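Local coordinates for protein argonaute (PDB 5G5S), which cuts single-stranded target DNA using short single-stranded DNA guides, an endonuclease activity that may defend the archaeon against invading genetic elements, at residues I17-P23 / Y107-H112; I533-E537 / Y549-L554. One frame throughout, in Å; residues are numbered along the deposited sequence.

Interaction 1. Residues I17-P23 / Y107-H112; sequences IKEEFIP and YLKSVH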
ATOM      1  N   ILE A  17      -2.540 -30.395   6.260  1.00 73.91           N
ATOM      2  CA  ILE A  17      -3.779 -31.024   5.792  1.00 73.02           C
ATOM      3  C   ILE A  17      -3.593 -32.539   5.926  1.00 81.02           C
ATOM      4  O   ILE A  17      -2.573 -33.077   5.490  1.00 81.10           O
ATOM      5  CB  ILE A  17      -4.140 -30.609   4.331  1.00 73.23           C
ATOM      6  CG1 ILE A  17      -4.327 -29.071   4.199  1.00 70.45           C
ATOM      7  CG2 ILE A  17      -5.386 -31.366   3.812  1.00 72.60           C
ATOM      8  CD1 ILE A  17      -4.023 -28.538   2.812  1.00 64.43           C
ATOM      9  N   LYS A  18      -4.580 -33.208   6.534  1.00 81.09           N
ATOM     10  CA  LYS A  18      -4.601 -34.656   6.751  1.00 84.24           C
ATOM     11  C   LYS A  18      -4.739 -35.382   5.430  1.00 89.61           C
ATOM     12  O   LYS A  18      -5.404 -34.887   4.512  1.00 88.06           O
ATOM     13  CB  LYS A  18      -5.713 -35.052   7.732  1.00 87.84           C
ATOM     14  CG  LYS A  18      -5.455 -34.525   9.134  1.00 91.23           C
ATOM     15  CD  LYS A  18      -6.615 -34.765  10.070  1.00 97.70           C
ATOM     16  CE  LYS A  18      -6.280 -34.312  11.470  1.00 98.36           C
ATOM     17  NZ  LYS A  18      -7.437 -34.471  12.379  1.00112.25           N
ATOM     18  N   GLU A  19      -4.046 -36.530   5.333  1.00 88.69           N
ATOM     19  CA  GLU A  19      -3.927 -37.456   4.199  1.00 90.47           C
ATOM     20  C   GLU A  19      -5.218 -37.695   3.407  1.00 94.50           C
ATOM     21  O   GLU A  19      -5.211 -37.559   2.182  1.00 93.71           O
ATOM     22  CB  GLU A  19      -3.345 -38.793   4.681  1.00 95.65           C
ATOM     23  CG  GLU A  19      -1.936 -38.692   5.240  1.00109.96           C
ATOM     24  CD  GLU A  19      -0.875 -39.291   4.342  1.00140.79           C
ATOM     25  OE1 GLU A  19      -0.369 -38.565   3.455  1.00138.72           O
ATOM     26  OE2 GLU A  19      -0.558 -40.491   4.513  1.00139.43           O
ATOM     27  N   GLU A  20      -6.320 -38.039   4.107  1.00 91.88           N
ATOM     28  CA  GLU A  20      -7.650 -38.312   3.534  1.00 92.17           C
ATOM     29  C   GLU A  20      -8.202 -37.170   2.674  1.00 92.97           C
ATOM     30  O   GLU A  20      -9.021 -37.412   1.786  1.00 92.37           O
ATOM     31  CB  GLU A  20      -8.673 -38.669   4.636  1.00 94.94           C
ATOM     32  CG  GLU A  20      -8.158 -38.563   6.068  1.00107.01           C
ATOM     33  CD  GLU A  20      -9.198 -38.426   7.167  1.00132.85           C
ATOM     34  OE1 GLU A  20     -10.378 -38.783   6.937  1.00127.57           O
ATOM     35  OE2 GLU A  20      -8.824 -37.972   8.272  1.00126.20           O
ATOM     36  N   PHE A  21      -7.754 -35.932   2.946  1.00 87.91           N
ATOM     37  CA  PHE A  21      -8.190 -34.706   2.279  1.00 86.21           C
ATOM     38  C   PHE A  21      -7.264 -34.213   1.156  1.00 88.42           C
ATOM     39  O   PHE A  21      -7.547 -33.193   0.521  1.00 88.31           O
ATOM     40  CB  PHE A  21      -8.507 -33.614   3.324  1.00 86.56           C
ATOM     41  CG  PHE A  21      -9.326 -34.149   4.473  1.00 89.96           C
ATOM     42  CD1 PHE A  21     -10.657 -34.512   4.292  1.00 94.85           C
ATOM     43  CD2 PHE A  21      -8.746 -34.375   5.714  1.00 92.92           C
ATOM     44  CE1 PHE A  21     -11.403 -35.051   5.345  1.00 97.35           C
ATOM     45  CE2 PHE A  21      -9.493 -34.912   6.766  1.00 97.55           C
ATOM     46  CZ  PHE A  21     -10.817 -35.242   6.575  1.00 96.79           C
ATOM     47  N   ILE A  22      -6.173 -34.941   0.899  1.00 84.19           N
ATOM     48  CA  ILE A  22      -5.261 -34.625  -0.194  1.00 83.65           C
ATOM     49  C   ILE A  22      -5.607 -35.566  -1.365  1.00 91.17           C
ATOM     50  O   ILE A  22      -5.569 -36.789  -1.188  1.00 93.04           O
ATOM     51  CB  ILE A  22      -3.766 -34.719   0.223  1.00 86.31           C
ATOM     52  CG1 ILE A  22      -3.411 -33.662   1.284  1.00 83.76           C
ATOM     53  CG2 ILE A  22      -2.833 -34.605  -1.006  1.00 87.57           C
ATOM     54  CD1 ILE A  22      -2.267 -34.068   2.205  1.00 91.11           C
ATOM     55  N   PRO A  23      -5.955 -35.034  -2.563  1.00 87.12           N
ATOM     56  CA  PRO A  23      -6.243 -35.933  -3.696  1.00 85.65           C
ATOM     57  C   PRO A  23      -4.998 -36.693  -4.155  1.00 88.75           C
ATOM     58  O   PRO A  23      -3.892 -36.161  -4.109  1.00 86.47           O
ATOM     59  CB  PRO A  23      -6.774 -34.991  -4.777  1.00 85.09           C
ATOM     60  CG  PRO A  23      -6.265 -33.646  -4.420  1.00 87.96           C
ATOM     61  CD  PRO A  23      -6.053 -33.608  -2.950  1.00 86.05           C
ATOM     62  N   TYR A 107     -10.280 -28.916  -4.125  1.00 73.58           N
ATOM     63  CA  TYR A 107     -10.755 -30.201  -3.608  1.00 76.51           C
ATOM     64  C   TYR A 107     -11.417 -29.988  -2.246  1.00 80.41           C
ATOM     65  O   TYR A 107     -12.556 -30.399  -2.040  1.00 82.00           O
ATOM     66  CB  TYR A 107      -9.595 -31.211  -3.531  1.00 77.89           C
ATOM     67  CG  TYR A 107     -10.010 -32.617  -3.165  1.00 83.16           C
ATOM     68  CD1 TYR A 107     -10.747 -33.400  -4.049  1.00 87.06           C
ATOM     69  CD2 TYR A 107      -9.606 -33.193  -1.963  1.00 85.68           C
ATOM     70  CE1 TYR A 107     -11.108 -34.710  -3.729  1.00 91.31           C
ATOM     71  CE2 TYR A 107      -9.943 -34.508  -1.641  1.00 90.35           C
ATOM     72  CZ  TYR A 107     -10.702 -35.261  -2.523  1.00 99.57           C
ATOM     73  OH  TYR A 107     -11.034 -36.562  -2.215  1.00104.52           O
ATOM     74  N   LEU A 108     -10.713 -29.283  -1.356  1.00 76.45           N
ATOM     75  CA  LEU A 108     -11.151 -28.903  -0.013  1.00 77.88           C
ATOM     76  C   LEU A 108     -12.429 -28.042  -0.068  1.00 83.17           C
ATOM     77  O   LEU A 108     -13.319 -28.224   0.758  1.00 85.44           O
ATOM     78  CB  LEU A 108     -10.008 -28.116   0.662  1.00 75.39           C
ATOM     79  CG  LEU A 108      -9.337 -28.696   1.911  1.00 80.91           C
ATOM     80  CD1 LEU A 108      -9.296 -30.215   1.904  1.00 84.13           C
ATOM     81  CD2 LEU A 108      -7.941 -28.108   2.105  1.00 79.11           C
ATOM     82  N   LYS A 109     -12.525 -27.133  -1.054  1.00 78.39           N
ATOM     83  CA  LYS A 109     -13.676 -26.246  -1.234  1.00 79.12           C
ATOM     84  C   LYS A 109     -14.897 -26.967  -1.827  1.00 89.34           C
ATOM     85  O   LYS A 109     -15.970 -26.955  -1.217  1.00 91.57           O
ATOM     86  CB  LYS A 109     -13.300 -25.011  -2.090  1.00 76.55           C
ATOM     87  CG  LYS A 109     -14.477 -24.095  -2.408  1.00 82.23           C
ATOM     88  CD  LYS A 109     -14.071 -22.898  -3.244  1.00 89.45           C
ATOM     89  CE  LYS A 109     -15.215 -21.933  -3.450  1.00 97.72           C
ATOM     90  NZ  LYS A 109     -14.775 -20.710  -4.167  1.00104.83           N
ATOM     91  N   SER A 110     -14.743 -27.535  -3.041  1.00 87.44           N
ATOM     92  CA  SER A 110     -15.834 -28.169  -3.774  1.00 90.41           C
ATOM     93  C   SER A 110     -16.303 -29.526  -3.244  1.00 98.42           C
ATOM     94  O   SER A 110     -17.506 -29.729  -3.075  1.00101.02           O
ATOM     95  CB  SER A 110     -15.517 -28.231  -5.264  1.00 93.27           C
ATOM     96  OG  SER A 110     -16.702 -28.427  -6.016  1.00107.99           O
ATOM     97  N   VAL A 111     -15.368 -30.448  -2.996  1.00 95.42           N
ATOM     98  CA  VAL A 111     -15.686 -31.799  -2.540  1.00 98.82           C
ATOM     99  C   VAL A 111     -15.921 -31.858  -1.036  1.00105.86           C
ATOM    100  O   VAL A 111     -16.930 -32.419  -0.604  1.00109.70           O
ATOM    101  CB  VAL A 111     -14.624 -32.828  -3.020  1.00102.41           C
ATOM    102  CG1 VAL A 111     -14.997 -34.261  -2.639  1.00106.45           C
ATOM    103  CG2 VAL A 111     -14.413 -32.724  -4.517  1.00100.45           C
ATOM    104  N   HIS A 112     -15.000 -31.292  -0.242  1.00100.65           N
ATOM    105  CA  HIS A 112     -15.069 -31.350   1.218  1.00102.31           C
ATOM    106  C   HIS A 112     -15.803 -30.220   1.949  1.00105.91           C
ATOM    107  O   HIS A 112     -15.976 -30.299   3.166  1.00107.53           O
ATOM    108  CB  HIS A 112     -13.697 -31.685   1.815  1.00102.21           C
ATOM    109  CG  HIS A 112     -13.259 -33.082   1.492  1.00108.04           C
ATOM    110  ND1 HIS A 112     -13.441 -34.121   2.388  1.00113.86           N
ATOM    111  CD2 HIS A 112     -12.709 -33.575   0.358  1.00108.93           C
ATOM    112  CE1 HIS A 112     -12.975 -35.201   1.782  1.00114.69           C
ATOM    113  NE2 HIS A 112     -12.524 -34.922   0.559  1.00112.14           N
TER
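Phe21, in a single 3-10 turn, lies nearest Leu108 on helix 97-111, with 6.9 Å between their CA atoms, and Pro23 lies nearest Tyr107. A wider pi-type turn runs through 107-111, where Tyr107 O accepts from both Val111 N and His112 N; the imidazole of His112 comes beside Phe21. The ring of Phe21 meets it as an offset edge-to-face pair, planes at 89°, with the phenyl edge turned to the imidazole face and Phe21 CD1 3.4 Å from His112 ND1. Tyr107 lays its ring against Pro23: CB of the proline stands over the ring centre, 4.2 Å from the centroid, a CH-pi contact suited to a flat aromatic and a compact pyrrolidine. Tyr107 CG lies anti to the backbone N (chi1 -173°), which carries the ring out toward the loop, and Tyr107 CD2 comes to 3.2 Å from Phe21 O, which lies in the ring plane. Leu108 adds apolar contact through both methyls: CD1 against Phe21 CB, CD2 tip to tip with Ile17 CD1 at 4.0 Å. Ile17 and Leu108 both also touch Leu153 of strand 150-163, while Phe296 makes a second edge-to-face pair with Phe21. No hydrogen bond crosses between the two segments, so the loop is held to the helix end by shape, aromatic edges and apolar contact.

Interaction 2. Residues I533-E537 / Y549-L554; sequences IQPIE and YVIEYL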
ATOM      1  N   ILE A 533       9.789  10.664  -9.746  1.00 55.86           N
ATOM      2  CA  ILE A 533       8.449  10.287  -9.326  1.00 54.52           C
ATOM      3  C   ILE A 533       7.708  10.503 -10.659  1.00 62.35           C
ATOM      4  O   ILE A 533       7.403  11.636 -11.041  1.00 64.15           O
ATOM      5  CB  ILE A 533       7.890  11.101  -8.146  1.00 57.60           C
ATOM      6  CG1 ILE A 533       8.843  11.044  -6.922  1.00 57.22           C
ATOM      7  CG2 ILE A 533       6.469  10.611  -7.799  1.00 57.95           C
ATOM      8  CD1 ILE A 533       8.594  12.121  -5.851  1.00 59.41           C
ATOM      9  N   GLN A 534       7.603   9.421 -11.437  1.00 59.03           N
ATOM     10  CA  GLN A 534       7.064   9.436 -12.784  1.00 59.41           C
ATOM     11  C   GLN A 534       5.601   9.034 -12.935  1.00 62.22           C
ATOM     12  O   GLN A 534       5.326   7.836 -12.978  1.00 60.45           O
ATOM     13  CB  GLN A 534       7.967   8.577 -13.712  1.00 60.66           C
ATOM     14  CG  GLN A 534       7.942   8.990 -15.180  1.00 63.98           C
ATOM     15  CD  GLN A 534       8.255  10.455 -15.363  1.00 74.51           C
ATOM     16  OE1 GLN A 534       9.362  10.929 -15.053  1.00 71.27           O
ATOM     17  NE2 GLN A 534       7.259  11.212 -15.803  1.00 63.58           N
ATOM     18  N   PRO A 535       4.660   9.995 -13.142  1.00 61.08           N
ATOM     19  CA  PRO A 535       3.268   9.602 -13.452  1.00 61.31           C
ATOM     20  C   PRO A 535       3.234   8.873 -14.801  1.00 64.22           C
ATOM     21  O   PRO A 535       4.028   9.192 -15.682  1.00 62.57           O
ATOM     22  CB  PRO A 535       2.518  10.944 -13.552  1.00 64.73           C
ATOM     23  CG  PRO A 535       3.438  11.973 -12.971  1.00 69.13           C
ATOM     24  CD  PRO A 535       4.825  11.463 -13.203  1.00 63.54           C
ATOM     25  N   ILE A 536       2.364   7.870 -14.943  1.00 62.48           N
ATOM     26  CA  ILE A 536       2.245   7.099 -16.190  1.00 63.15           C
ATOM     27  C   ILE A 536       0.858   7.302 -16.779  1.00 69.89           C
ATOM     28  O   ILE A 536      -0.138   7.043 -16.100  1.00 68.61           O
ATOM     29  CB  ILE A 536       2.587   5.571 -16.022  1.00 64.44           C
ATOM     30  CG1 ILE A 536       3.891   5.288 -15.203  1.00 61.93           C
ATOM     31  CG2 ILE A 536       2.546   4.807 -17.365  1.00 66.58           C
ATOM     32  CD1 ILE A 536       5.232   5.798 -15.787  1.00 62.97           C
ATOM     33  N   GLU A 537       0.802   7.754 -18.047  1.00 70.91           N
ATOM     34  CA  GLU A 537      -0.445   7.940 -18.803  1.00 73.98           C
ATOM     35  C   GLU A 537      -0.888   6.570 -19.290  1.00 80.24           C
ATOM     36  O   GLU A 537      -0.028   5.778 -19.675  1.00 77.56           O
ATOM     37  CB  GLU A 537      -0.210   8.825 -20.035  1.00 76.78           C
ATOM     38  CG  GLU A 537       0.128  10.272 -19.737  1.00 88.41           C
ATOM     39  CD  GLU A 537       0.544  11.058 -20.966  1.00113.68           C
ATOM     40  OE1 GLU A 537      -0.322  11.299 -21.839  1.00115.79           O
ATOM     41  OE2 GLU A 537       1.733  11.440 -21.055  1.00104.37           O
ATOM     42  N   TYR A 549       4.334  -1.807 -21.516  1.00 58.48           N
ATOM     43  CA  TYR A 549       3.950  -0.424 -21.818  1.00 59.92           C
ATOM     44  C   TYR A 549       4.635   0.602 -20.907  1.00 63.31           C
ATOM     45  O   TYR A 549       5.021   1.663 -21.397  1.00 63.76           O
ATOM     46  CB  TYR A 549       2.421  -0.239 -21.805  1.00 63.71           C
ATOM     47  CG  TYR A 549       1.985   1.207 -21.903  1.00 68.02           C
ATOM     48  CD1 TYR A 549       1.911   1.854 -23.134  1.00 71.83           C
ATOM     49  CD2 TYR A 549       1.712   1.949 -20.759  1.00 68.39           C
ATOM     50  CE1 TYR A 549       1.577   3.207 -23.220  1.00 73.02           C
ATOM     51  CE2 TYR A 549       1.347   3.290 -20.835  1.00 70.09           C
ATOM     52  CZ  TYR A 549       1.279   3.917 -22.064  1.00 78.10           C
ATOM     53  OH  TYR A 549       0.895   5.236 -22.115  1.00 81.19           O
ATOM     54  N   VAL A 550       4.780   0.298 -19.592  1.00 58.29           N
ATOM     55  CA  VAL A 550       5.443   1.162 -18.612  1.00 56.68           C
ATOM     56  C   VAL A 550       6.881   1.443 -19.086  1.00 61.34           C
ATOM     57  O   VAL A 550       7.292   2.605 -19.136  1.00 61.64           O
ATOM     58  CB  VAL A 550       5.402   0.568 -17.169  1.00 59.47           C
ATOM     59  CG1 VAL A 550       6.272   1.368 -16.195  1.00 57.79           C
ATOM     60  CG2 VAL A 550       3.972   0.477 -16.653  1.00 59.95           C
ATOM     61  N   ILE A 551       7.614   0.378 -19.469  1.00 56.89           N
ATOM     62  CA  ILE A 551       8.997   0.446 -19.945  1.00 56.79           C
ATOM     63  C   ILE A 551       9.108   1.302 -21.193  1.00 64.00           C
ATOM     64  O   ILE A 551       9.975   2.176 -21.247  1.00 64.78           O
ATOM     65  CB  ILE A 551       9.621  -0.968 -20.100  1.00 59.57           C
ATOM     66  CG1 ILE A 551       9.602  -1.731 -18.742  1.00 57.86           C
ATOM     67  CG2 ILE A 551      11.042  -0.871 -20.653  1.00 62.15           C
ATOM     68  CD1 ILE A 551       9.779  -3.234 -18.823  1.00 59.89           C
ATOM     69  N   GLU A 552       8.197   1.089 -22.171  1.00 63.23           N
ATOM     70  CA  GLU A 552       8.128   1.850 -23.418  1.00 64.99           C
ATOM     71  C   GLU A 552       7.905   3.327 -23.097  1.00 67.03           C
ATOM     72  O   GLU A 552       8.588   4.172 -23.659  1.00 67.78           O
ATOM     73  CB  GLU A 552       6.982   1.341 -24.309  1.00 68.39           C
ATOM     74  CG  GLU A 552       7.242   0.002 -24.978  1.00 86.17           C
ATOM     75  CD  GLU A 552       6.092  -0.460 -25.854  1.00113.44           C
ATOM     76  OE1 GLU A 552       5.980   0.045 -26.995  1.00125.26           O
ATOM     77  OE2 GLU A 552       5.289  -1.307 -25.396  1.00 98.74           O
ATOM     78  N   TYR A 553       6.976   3.622 -22.166  1.00 61.93           N
ATOM     79  CA  TYR A 553       6.628   4.964 -21.709  1.00 62.26           C
ATOM     80  C   TYR A 553       7.822   5.664 -21.041  1.00 65.36           C
ATOM     81  O   TYR A 553       8.057   6.850 -21.310  1.00 65.86           O
ATOM     82  CB  TYR A 553       5.416   4.920 -20.745  1.00 63.05           C
ATOM     83  CG  TYR A 553       4.869   6.296 -20.421  1.00 64.65           C
ATOM     84  CD1 TYR A 553       3.948   6.918 -21.259  1.00 67.84           C
ATOM     85  CD2 TYR A 553       5.313   7.000 -19.301  1.00 63.89           C
ATOM     86  CE1 TYR A 553       3.486   8.207 -20.999  1.00 69.75           C
ATOM     87  CE2 TYR A 553       4.861   8.289 -19.033  1.00 65.61           C
ATOM     88  CZ  TYR A 553       3.945   8.886 -19.883  1.00 75.37           C
ATOM     89  OH  TYR A 553       3.494  10.150 -19.620  1.00 80.57           O
ATOM     90  N   LEU A 554       8.566   4.936 -20.174  1.00 59.34           N
ATOM     91  CA  LEU A 554       9.721   5.493 -19.464  1.00 59.01           C
ATOM     92  C   LEU A 554      10.860   5.871 -20.398  1.00 65.95           C
ATOM     93  O   LEU A 554      11.530   6.873 -20.168  1.00 66.73           O
ATOM     94  CB  LEU A 554      10.221   4.550 -18.347  1.00 57.31           C
ATOM     95  CG  LEU A 554       9.273   4.257 -17.172  1.00 59.30           C
ATOM     96  CD1 LEU A 554       9.829   3.156 -16.339  1.00 57.77           C
ATOM     97  CD2 LEU A 554       9.028   5.484 -16.310  1.00 60.57           C
TER
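Tyr549 and Tyr553, one helical turn apart, each hand a phenol hydroxyl to Glu537 at the end of strand 530-537. Tyr549 OH donates to the backbone Glu537 O at 2.7 Å, approaching from above the carbonyl plane, 48° out of it. Tyr553 OH donates to Glu537 OE2 at 2.6 Å, meeting the carboxylate on its anti side and slightly out of its plane. Ring and carboxylate planes stand 84° apart. One residue is thus gripped through both main chain and side chain, and tyrosine suits both positions because it spans the gap with an apolar ring before presenting its donor.

Beside the two rings runs Ile536. Its CG2 branch sits over a face of the Tyr553 ring and also reaches Tyr549 CE2 at 4.0 Å; its other branch puts CD1 3.7 Å from Tyr553 CD2 and 3.8 Å from Leu554 CD2. CG1, anti to the carbonyl carbon, sends CD1 toward Leu554, while CG2, anti to the backbone N, lies against the tyrosines. Leu554 CD2 further touches Gln534 CG, the aliphatic part of a polar chain.

Farther out, backbone bonds join Ile536 to Gly518 and Gly519, and Gln534 to Thr521, on the antiparallel strand 517-525. Val550 touches Leu505 and Leu554 touches Met503, both on strand 501-506, and Ile551 packs on helix 577-590. The axes of strand 533-537 and helix 549-554 come within 9.3 Å, their N-to-C directions 116° apart. This is a helix laid across the central sheet of the RNase H-like PIWI domain; Tyr549 lies about 6 Å, side chain to side chain, from Glu543, catalytic by similarity.

Overall arrangement
The two contacts lie in different domains of the bilobal protein. Interaction 1 belongs to the N-terminal domain, interaction 2 to PIWI; their centres are 45 Å apart and their nearest atoms about 31 Å, without touching. Interaction 1 lies away from the catalytic centre, yet its helix bears Lys109, which contacts guide DNA, and the Phe21 side chain comes within about 9 Å of a bound magnesium ion. That ion sits at Ala291, Leu294, Ile297 and Asn299, not at the predicted manganese sites. Interaction 2 stands near those: the side chain of Ile536 is about 9 Å from that of Asp506, a manganese ligand by similarity. Guide binding opens a small channel between these two domains.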